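Local coordinates for pesticidal crystal protein Cry2Aa (Bacillus thuringiensis serovar kurstaki, PDB 1I5P) that kills dipteran and lepidopteran larvae by binding to their midgut epithelial cells and promoting colloid-osmotic lysis, at residues A[180-192]-A[205-219]. Numbering follows the deposited sequence.
Sequences AANMHLSFIRDVI and LRTYRDYLRNYTRDY
His184, gripped by two tyrosines at once, makes the one hydrogen bond between the segments in an otherwise mainly apolar interface. Its ND1 shares a 2.7 Å bond with Tyr219 OH, which lies at the imidazole edge, while CE1 is directed over the centre of the Tyr215 ring in an edge-to-face pair, planes at 55°. Having CG anti to the backbone N (chi1 -169°) brings the imidazole to both, and together they should restrict its rotation.

Further along, branched aliphatic side chains interlock with aromatic rings. Leu185 CD2 lies 3.8 Å from Tyr215 CB. Ile188 is a knob among Tyr208, Tyr211, Leu212 and Tyr215: its beta branch sends CG2 to within 3.7 Å of Leu212 CB, while CD1 reaches Tyr215 CD1 at 3.9 Å. Tyr208 answers as a knob in the other direction; Val191 CG1 makes a CH-pi contact with one ring face, and Phe187 CE2 meets the ring edge. Ile192, whose two branches part, sets CG2 on Leu205 and CD1 on Leu212, filling the next hole.

The segments run roughly antiparallel (152°), their axes 9.0 Å apart at their closest, joining helices 170-193 and 202-232 of the N-terminal helical bundle. Helix 238-259 adds Trp259 against Ala181, Leu185 and Tyr219, and helix 145-160 packs on Phe187, Tyr208 and Tyr215.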
ATOM      1  N   ALA A 180     -10.756  14.163  -7.909  1.00 14.42           N
ATOM      2  CA  ALA A 180     -10.697  15.308  -8.817  1.00 14.13           C
ATOM      3  C   ALA A 180      -9.256  15.576  -9.250  1.00 15.40           C
ATOM      4  O   ALA A 180      -8.999  15.945 -10.397  1.00 14.80           O
ATOM      5  CB  ALA A 180     -11.284  16.548  -8.144  1.00 13.85           C
ATOM      6  N   ALA A 181      -8.319  15.404  -8.325  1.00 14.05           N
ATOM      7  CA  ALA A 181      -6.913  15.603  -8.641  1.00 14.01           C
ATOM      8  C   ALA A 181      -6.527  14.544  -9.667  1.00 14.89           C
ATOM      9  O   ALA A 181      -5.734  14.808 -10.571  1.00 16.56           O
ATOM     10  CB  ALA A 181      -6.056  15.470  -7.380  1.00 11.76           C
ATOM     11  N   ASN A 182      -7.099  13.347  -9.536  1.00 15.49           N
ATOM     12  CA  ASN A 182      -6.829  12.265 -10.480  1.00 15.91           C
ATOM     13  C   ASN A 182      -7.208  12.716 -11.883  1.00 14.47           C
ATOM     14  O   ASN A 182      -6.472  12.500 -12.843  1.00 11.87           O
ATOM     15  CB  ASN A 182      -7.657  11.017 -10.150  1.00 19.50           C
ATOM     16  CG  ASN A 182      -7.006  10.131  -9.113  1.00 21.23           C
ATOM     17  OD1 ASN A 182      -5.816  10.248  -8.840  1.00 22.07           O
ATOM     18  ND2 ASN A 182      -7.785   9.212  -8.549  1.00 22.30           N
ATOM     19  N   MET A 183      -8.371  13.345 -11.987  1.00 12.98           N
ATOM     20  CA  MET A 183      -8.869  13.813 -13.269  1.00 14.24           C
ATOM     21  C   MET A 183      -7.993  14.891 -13.895  1.00 12.64           C
ATOM     22  O   MET A 183      -7.675  14.825 -15.080  1.00 14.22           O
ATOM     23  CB  MET A 183     -10.304  14.322 -13.112  1.00 14.12           C
ATOM     24  CG  MET A 183     -11.290  13.235 -12.688  1.00 17.36           C
ATOM     25  SD  MET A 183     -12.891  13.902 -12.191  1.00 23.52           S
ATOM     26  CE  MET A 183     -13.258  12.934 -10.731  1.00 21.59           C
ATOM     27  N   HIS A 184      -7.595  15.878 -13.101  1.00 12.56           N
ATOM     28  CA  HIS A 184      -6.759  16.961 -13.610  1.00 13.39           C
ATOM     29  C   HIS A 184      -5.368  16.481 -14.034  1.00 12.82           C
ATOM     30  O   HIS A 184      -4.889  16.825 -15.120  1.00  9.48           O
ATOM     31  CB  HIS A 184      -6.612  18.067 -12.557  1.00 15.63           C
ATOM     32  CG  HIS A 184      -5.997  19.327 -13.088  1.00 17.83           C
ATOM     33  ND1 HIS A 184      -5.482  20.307 -12.265  1.00 17.54           N
ATOM     34  CD2 HIS A 184      -5.813  19.766 -14.356  1.00 17.49           C
ATOM     35  CE1 HIS A 184      -5.003  21.291 -13.005  1.00 18.23           C
ATOM     36  NE2 HIS A 184      -5.191  20.990 -14.277  1.00 17.75           N
ATOM     37  N   LEU A 185      -4.719  15.693 -13.179  1.00 10.87           N
ATOM     38  CA  LEU A 185      -3.382  15.197 -13.483  1.00 11.84           C
ATOM     39  C   LEU A 185      -3.395  14.234 -14.662  1.00 12.56           C
ATOM     40  O   LEU A 185      -2.455  14.217 -15.462  1.00 11.86           O
ATOM     41  CB  LEU A 185      -2.770  14.528 -12.248  1.00 11.46           C
ATOM     42  CG  LEU A 185      -2.390  15.489 -11.113  1.00 14.02           C
ATOM     43  CD1 LEU A 185      -1.845  14.707  -9.923  1.00 12.89           C
ATOM     44  CD2 LEU A 185      -1.351  16.487 -11.612  1.00 12.95           C
ATOM     45  N   SER A 186      -4.463  13.445 -14.767  1.00 11.50           N
ATOM     46  CA  SER A 186      -4.606  12.494 -15.866  1.00 13.24           C
ATOM     47  C   SER A 186      -4.747  13.289 -17.162  1.00 14.13           C
ATOM     48  O   SER A 186      -4.201  12.910 -18.205  1.00 13.37           O
ATOM     49  CB  SER A 186      -5.846  11.621 -15.662  1.00  8.96           C
ATOM     50  OG  SER A 186      -5.693  10.768 -14.534  1.00 16.12           O
ATOM     51  N   PHE A 187      -5.498  14.386 -17.070  1.00 13.84           N
ATOM     52  CA  PHE A 187      -5.747  15.296 -18.185  1.00 14.45           C
ATOM     53  C   PHE A 187      -4.423  15.865 -18.685  1.00 13.31           C
ATOM     54  O   PHE A 187      -4.131  15.845 -19.881  1.00 14.86           O
ATOM     55  CB  PHE A 187      -6.670  16.435 -17.717  1.00 15.28           C
ATOM     56  CG  PHE A 187      -6.602  17.675 -18.572  1.00 16.05           C
ATOM     57  CD1 PHE A 187      -7.191  17.703 -19.834  1.00 17.27           C
ATOM     58  CD2 PHE A 187      -5.938  18.814 -18.116  1.00 14.22           C
ATOM     59  CE1 PHE A 187      -7.122  18.845 -20.634  1.00 14.16           C
ATOM     60  CE2 PHE A 187      -5.865  19.963 -18.913  1.00 15.70           C
ATOM     61  CZ  PHE A 187      -6.460  19.975 -20.175  1.00 13.93           C
ATOM     62  N   ILE A 188      -3.624  16.372 -17.756  1.00 12.90           N
ATOM     63  CA  ILE A 188      -2.325  16.941 -18.086  1.00 13.74           C
ATOM     64  C   ILE A 188      -1.427  15.902 -18.760  1.00 14.12           C
ATOM     65  O   ILE A 188      -0.797  16.181 -19.777  1.00 13.17           O
ATOM     66  CB  ILE A 188      -1.643  17.491 -16.816  1.00 13.99           C
ATOM     67  CG1 ILE A 188      -2.449  18.689 -16.296  1.00 13.95           C
ATOM     68  CG2 ILE A 188      -0.191  17.878 -17.112  1.00 12.09           C
ATOM     69  CD1 ILE A 188      -2.057  19.158 -14.896  1.00 15.20           C
ATOM     70  N   ARG A 189      -1.389  14.699 -18.198  1.00 14.39           N
ATOM     71  CA  ARG A 189      -0.581  13.629 -18.764  1.00 16.11           C
ATOM     72  C   ARG A 189      -1.068  13.298 -20.174  1.00 15.78           C
ATOM     73  O   ARG A 189      -0.266  13.012 -21.059  1.00 16.05           O
ATOM     74  CB  ARG A 189      -0.662  12.375 -17.883  1.00 15.02           C
ATOM     75  CG  ARG A 189       0.320  11.268 -18.266  1.00 14.07           C
ATOM     76  CD  ARG A 189       0.074  10.025 -17.429  1.00  9.97           C
ATOM     77  NE  ARG A 189       1.120   9.011 -17.573  1.00 12.26           N
ATOM     78  CZ  ARG A 189       0.969   7.863 -18.225  1.00 12.40           C
ATOM     79  NH1 ARG A 189      -0.186   7.574 -18.809  1.00  9.75           N
ATOM     80  NH2 ARG A 189       1.964   6.988 -18.267  1.00 14.42           N
ATOM     81  N   ASP A 190      -2.381  13.335 -20.380  1.00 16.76           N
ATOM     82  CA  ASP A 190      -2.948  13.038 -21.694  1.00 15.61           C
ATOM     83  C   ASP A 190      -2.446  14.032 -22.737  1.00 16.95           C
ATOM     84  O   ASP A 190      -2.058  13.640 -23.838  1.00 15.75           O
ATOM     85  CB  ASP A 190      -4.479  13.079 -21.648  1.00 14.26           C
ATOM     86  CG  ASP A 190      -5.088  11.812 -21.058  1.00 14.36           C
ATOM     87  OD1 ASP A 190      -4.338  10.851 -20.785  1.00 14.12           O
ATOM     88  OD2 ASP A 190      -6.324  11.775 -20.878  1.00 12.84           O
ATOM     89  N   VAL A 191      -2.452  15.316 -22.393  1.00 16.29           N
ATOM     90  CA  VAL A 191      -1.988  16.343 -23.320  1.00 15.07           C
ATOM     91  C   VAL A 191      -0.551  16.057 -23.739  1.00 16.29           C
ATOM     92  O   VAL A 191      -0.202  16.156 -24.915  1.00 12.68           O
ATOM     93  CB  VAL A 191      -2.043  17.748 -22.675  1.00 16.81           C
ATOM     94  CG1 VAL A 191      -1.375  18.771 -23.591  1.00 16.83           C
ATOM     95  CG2 VAL A 191      -3.488  18.137 -22.402  1.00 12.37           C
ATOM     96  N   ILE A 192       0.271  15.688 -22.763  1.00 16.27           N
ATOM     97  CA  ILE A 192       1.678  15.388 -23.002  1.00 15.02           C
ATOM     98  C   ILE A 192       1.900  14.186 -23.924  1.00 16.65           C
ATOM     99  O   ILE A 192       2.587  14.291 -24.945  1.00 15.95           O
ATOM    100  CB  ILE A 192       2.416  15.109 -21.671  1.00 14.43           C
ATOM    101  CG1 ILE A 192       2.386  16.365 -20.789  1.00 13.89           C
ATOM    102  CG2 ILE A 192       3.847  14.658 -21.949  1.00 10.18           C
ATOM    103  CD1 ILE A 192       2.912  16.152 -19.386  1.00 14.23           C
ATOM    104  N   LEU A 205       3.402  21.969 -25.069  1.00 21.21           N
ATOM    105  CA  LEU A 205       3.920  20.713 -24.547  1.00 21.32           C
ATOM    106  C   LEU A 205       4.854  20.962 -23.375  1.00 21.04           C
ATOM    107  O   LEU A 205       4.708  20.353 -22.317  1.00 18.89           O
ATOM    108  CB  LEU A 205       4.666  19.944 -25.645  1.00 21.38           C
ATOM    109  CG  LEU A 205       5.455  18.710 -25.199  1.00 20.23           C
ATOM    110  CD1 LEU A 205       4.560  17.782 -24.379  1.00 19.52           C
ATOM    111  CD2 LEU A 205       5.996  17.987 -26.427  1.00 18.58           C
ATOM    112  N   ARG A 206       5.814  21.858 -23.569  1.00 22.17           N
ATOM    113  CA  ARG A 206       6.758  22.173 -22.515  1.00 23.18           C
ATOM    114  C   ARG A 206       6.036  22.684 -21.273  1.00 23.23           C
ATOM    115  O   ARG A 206       6.379  22.312 -20.148  1.00 22.76           O
ATOM    116  CB  ARG A 206       7.759  23.220 -22.988  1.00 26.58           C
ATOM    117  CG  ARG A 206       8.797  23.560 -21.934  1.00 34.70           C
ATOM    118  CD  ARG A 206       9.644  22.339 -21.578  1.00 38.35           C
ATOM    119  NE  ARG A 206       9.768  22.164 -20.132  1.00 43.36           N
ATOM    120  CZ  ARG A 206      10.555  21.263 -19.551  1.00 46.08           C
ATOM    121  NH1 ARG A 206      11.298  20.445 -20.288  1.00 47.57           N
ATOM    122  NH2 ARG A 206      10.597  21.177 -18.228  1.00 47.38           N
ATOM    123  N   THR A 207       5.042  23.543 -21.474  1.00 21.42           N
ATOM    124  CA  THR A 207       4.279  24.084 -20.355  1.00 20.98           C
ATOM    125  C   THR A 207       3.568  22.961 -19.598  1.00 19.89           C
ATOM    126  O   THR A 207       3.596  22.923 -18.372  1.00 20.14           O
ATOM    127  CB  THR A 207       3.235  25.119 -20.838  1.00 22.19           C
ATOM    128  OG1 THR A 207       3.913  26.254 -21.393  1.00 23.42           O
ATOM    129  CG2 THR A 207       2.350  25.578 -19.687  1.00 21.19           C
ATOM    130  N   TYR A 208       2.940  22.040 -20.324  1.00 18.49           N
ATOM    131  CA  TYR A 208       2.240  20.940 -19.671  1.00 18.77           C
ATOM    132  C   TYR A 208       3.151  19.956 -18.960  1.00 17.29           C
ATOM    133  O   TYR A 208       2.724  19.275 -18.036  1.00 18.11           O
ATOM    134  CB  TYR A 208       1.316  20.216 -20.660  1.00 17.08           C
ATOM    135  CG  TYR A 208      -0.050  20.859 -20.696  1.00 17.19           C
ATOM    136  CD1 TYR A 208      -0.221  22.134 -21.238  1.00 16.97           C
ATOM    137  CD2 TYR A 208      -1.148  20.255 -20.078  1.00 16.17           C
ATOM    138  CE1 TYR A 208      -1.438  22.799 -21.154  1.00 14.72           C
ATOM    139  CE2 TYR A 208      -2.376  20.915 -19.990  1.00 16.15           C
ATOM    140  CZ  TYR A 208      -2.509  22.186 -20.523  1.00 15.83           C
ATOM    141  OH  TYR A 208      -3.702  22.859 -20.387  1.00 19.96           O
ATOM    142  N   ARG A 209       4.409  19.871 -19.374  1.00 18.94           N
ATOM    143  CA  ARG A 209       5.325  18.976 -18.677  1.00 18.98           C
ATOM    144  C   ARG A 209       5.516  19.576 -17.279  1.00 20.13           C
ATOM    145  O   ARG A 209       5.551  18.852 -16.285  1.00 19.92           O
ATOM    146  CB  ARG A 209       6.680  18.893 -19.394  1.00 19.65           C
ATOM    147  CG  ARG A 209       6.681  18.180 -20.746  1.00 19.49           C
ATOM    148  CD  ARG A 209       8.109  18.118 -21.290  1.00 19.82           C
ATOM    149  NE  ARG A 209       8.222  17.543 -22.630  1.00 19.92           N
ATOM    150  CZ  ARG A 209       8.220  16.242 -22.909  1.00 20.90           C
ATOM    151  NH1 ARG A 209       8.105  15.343 -21.942  1.00 20.37           N
ATOM    152  NH2 ARG A 209       8.370  15.841 -24.164  1.00 21.82           N
ATOM    153  N   ASP A 210       5.635  20.903 -17.207  1.00 19.65           N
ATOM    154  CA  ASP A 210       5.809  21.578 -15.921  1.00 21.24           C
ATOM    155  C   ASP A 210       4.534  21.463 -15.101  1.00 20.71           C
ATOM    156  O   ASP A 210       4.583  21.355 -13.876  1.00 20.56           O
ATOM    157  CB  ASP A 210       6.162  23.059 -16.104  1.00 22.45           C
ATOM    158  CG  ASP A 210       7.575  23.268 -16.615  1.00 24.37           C
ATOM    159  OD1 ASP A 210       8.408  22.350 -16.471  1.00 24.06           O
ATOM    160  OD2 ASP A 210       7.854  24.363 -17.150  1.00 26.55           O
ATOM    161  N   TYR A 211       3.392  21.496 -15.781  1.00 18.44           N
ATOM    162  CA  TYR A 211       2.110  21.361 -15.101  1.00 18.81           C
ATOM    163  C   TYR A 211       2.040  20.024 -14.357  1.00 18.16           C
ATOM    164  O   TYR A 211       1.677  19.973 -13.180  1.00 18.05           O
ATOM    165  CB  TYR A 211       0.960  21.438 -16.110  1.00 19.11           C
ATOM    166  CG  TYR A 211       0.531  22.840 -16.504  1.00 18.58           C
ATOM    167  CD1 TYR A 211      -0.484  23.033 -17.441  1.00 20.21           C
ATOM    168  CD2 TYR A 211       1.116  23.967 -15.928  1.00 19.27           C
ATOM    169  CE1 TYR A 211      -0.911  24.312 -17.793  1.00 21.35           C
ATOM    170  CE2 TYR A 211       0.697  25.253 -16.274  1.00 21.04           C
ATOM    171  CZ  TYR A 211      -0.318  25.416 -17.205  1.00 22.18           C
ATOM    172  OH  TYR A 211      -0.763  26.675 -17.535  1.00 21.92           O
ATOM    173  N   LEU A 212       2.387  18.942 -15.047  1.00 17.33           N
ATOM    174  CA  LEU A 212       2.340  17.622 -14.432  1.00 16.93           C
ATOM    175  C   LEU A 212       3.176  17.597 -13.156  1.00 16.83           C
ATOM    176  O   LEU A 212       2.731  17.109 -12.118  1.00 14.10           O
ATOM    177  CB  LEU A 212       2.851  16.553 -15.402  1.00 15.92           C
ATOM    178  CG  LEU A 212       2.689  15.108 -14.905  1.00 18.94           C
ATOM    179  CD1 LEU A 212       1.213  14.816 -14.647  1.00 16.97           C
ATOM    180  CD2 LEU A 212       3.251  14.131 -15.935  1.00 15.00           C
ATOM    181  N   ARG A 213       4.389  18.131 -13.234  1.00 16.39           N
ATOM    182  CA  ARG A 213       5.255  18.155 -12.070  1.00 18.04           C
ATOM    183  C   ARG A 213       4.729  19.089 -10.982  1.00 16.88           C
ATOM    184  O   ARG A 213       4.555  18.676  -9.832  1.00 13.75           O
ATOM    185  CB  ARG A 213       6.672  18.594 -12.444  1.00 19.00           C
ATOM    186  CG  ARG A 213       7.614  18.660 -11.235  1.00 23.15           C
ATOM    187  CD  ARG A 213       8.739  19.663 -11.451  1.00 27.79           C
ATOM    188  NE  ARG A 213       9.685  19.711 -10.332  1.00 31.61           N
ATOM    189  CZ  ARG A 213       9.561  20.483  -9.252  1.00 31.18           C
ATOM    190  NH1 ARG A 213       8.524  21.299  -9.113  1.00 31.63           N
ATOM    191  NH2 ARG A 213      10.492  20.444  -8.308  1.00 30.07           N
ATOM    192  N   ASN A 214       4.479  20.344 -11.342  1.00 17.17           N
ATOM    193  CA  ASN A 214       4.018  21.334 -10.366  1.00 18.39           C
ATOM    194  C   ASN A 214       2.685  21.027  -9.711  1.00 18.11           C
ATOM    195  O   ASN A 214       2.530  21.225  -8.507  1.00 18.51           O
ATOM    196  CB  ASN A 214       3.980  22.727 -10.999  1.00 18.36           C
ATOM    197  CG  ASN A 214       5.362  23.221 -11.401  1.00 22.01           C
ATOM    198  OD1 ASN A 214       6.376  22.731 -10.907  1.00 25.30           O
ATOM    199  ND2 ASN A 214       5.405  24.207 -12.289  1.00 24.47           N
ATOM    200  N   TYR A 215       1.719  20.543 -10.481  1.00 16.59           N
ATOM    201  CA  TYR A 215       0.432  20.225  -9.884  1.00 15.95           C
ATOM    202  C   TYR A 215       0.521  18.944  -9.056  1.00 15.54           C
ATOM    203  O   TYR A 215      -0.152  18.812  -8.039  1.00 14.52           O
ATOM    204  CB  TYR A 215      -0.653  20.138 -10.961  1.00 17.77           C
ATOM    205  CG  TYR A 215      -1.095  21.511 -11.434  1.00 16.87           C
ATOM    206  CD1 TYR A 215      -0.704  22.006 -12.676  1.00 16.07           C
ATOM    207  CD2 TYR A 215      -1.862  22.338 -10.608  1.00 17.77           C
ATOM    208  CE1 TYR A 215      -1.063  23.294 -13.088  1.00 17.29           C
ATOM    209  CE2 TYR A 215      -2.226  23.624 -11.007  1.00 17.19           C
ATOM    210  CZ  TYR A 215      -1.825  24.096 -12.248  1.00 19.81           C
ATOM    211  OH  TYR A 215      -2.195  25.363 -12.640  1.00 20.64           O
ATOM    212  N   THR A 216       1.369  18.010  -9.474  1.00 15.59           N
ATOM    213  CA  THR A 216       1.540  16.776  -8.707  1.00 15.33           C
ATOM    214  C   THR A 216       2.069  17.183  -7.330  1.00 16.40           C
ATOM    215  O   THR A 216       1.656  16.650  -6.302  1.00 15.23           O
ATOM    216  CB  THR A 216       2.559  15.822  -9.381  1.00 15.10           C
ATOM    217  OG1 THR A 216       1.970  15.249 -10.557  1.00 11.42           O
ATOM    218  CG2 THR A 216       2.971  14.712  -8.427  1.00 12.64           C
ATOM    219  N   ARG A 217       2.987  18.142  -7.329  1.00 16.19           N
ATOM    220  CA  ARG A 217       3.563  18.640  -6.094  1.00 17.44           C
ATOM    221  C   ARG A 217       2.491  19.273  -5.205  1.00 17.03           C
ATOM    222  O   ARG A 217       2.317  18.878  -4.051  1.00 14.70           O
ATOM    223  CB  ARG A 217       4.662  19.656  -6.413  1.00 19.58           C
ATOM    224  CG  ARG A 217       5.082  20.530  -5.241  1.00 23.59           C
ATOM    225  CD  ARG A 217       4.778  21.984  -5.553  1.00 27.56           C
ATOM    226  NE  ARG A 217       5.865  22.631  -6.275  1.00 28.29           N
ATOM    227  CZ  ARG A 217       5.712  23.646  -7.119  1.00 28.82           C
ATOM    228  NH1 ARG A 217       4.506  24.137  -7.369  1.00 27.20           N
ATOM    229  NH2 ARG A 217       6.773  24.182  -7.701  1.00 29.88           N
ATOM    230  N   ASP A 218       1.766  20.246  -5.746  1.00 17.22           N
ATOM    231  CA  ASP A 218       0.726  20.935  -4.985  1.00 17.14           C
ATOM    232  C   ASP A 218      -0.341  19.997  -4.431  1.00 16.45           C
ATOM    233  O   ASP A 218      -0.673  20.047  -3.241  1.00 14.82           O
ATOM    234  CB  ASP A 218       0.047  21.997  -5.853  1.00 18.04           C
ATOM    235  CG  ASP A 218       1.003  23.086  -6.299  1.00 18.97           C
ATOM    236  OD1 ASP A 218       2.137  23.129  -5.786  1.00 18.97           O
ATOM    237  OD2 ASP A 218       0.619  23.902  -7.161  1.00 22.53           O
ATOM    238  N   TYR A 219      -0.882  19.150  -5.297  1.00 15.09           N
ATOM    239  CA  TYR A 219      -1.915  18.217  -4.887  1.00 15.23           C
ATOM    240  C   TYR A 219      -1.392  17.155  -3.926  1.00 14.53           C
ATOM    241  O   TYR A 219      -2.082  16.778  -2.979  1.00 15.81           O
ATOM    242  CB  TYR A 219      -2.535  17.562  -6.120  1.00 15.71           C
ATOM    243  CG  TYR A 219      -3.170  18.541  -7.088  1.00 16.34           C
ATOM    244  CD1 TYR A 219      -3.476  18.151  -8.389  1.00 14.42           C
ATOM    245  CD2 TYR A 219      -3.468  19.853  -6.707  1.00 16.32           C
ATOM    246  CE1 TYR A 219      -4.059  19.033  -9.286  1.00 16.16           C
ATOM    247  CE2 TYR A 219      -4.058  20.751  -7.604  1.00 14.46           C
ATOM    248  CZ  TYR A 219      -4.346  20.333  -8.891  1.00 16.26           C
ATOM    249  OH  TYR A 219      -4.900  21.202  -9.804  1.00 15.38           O
TER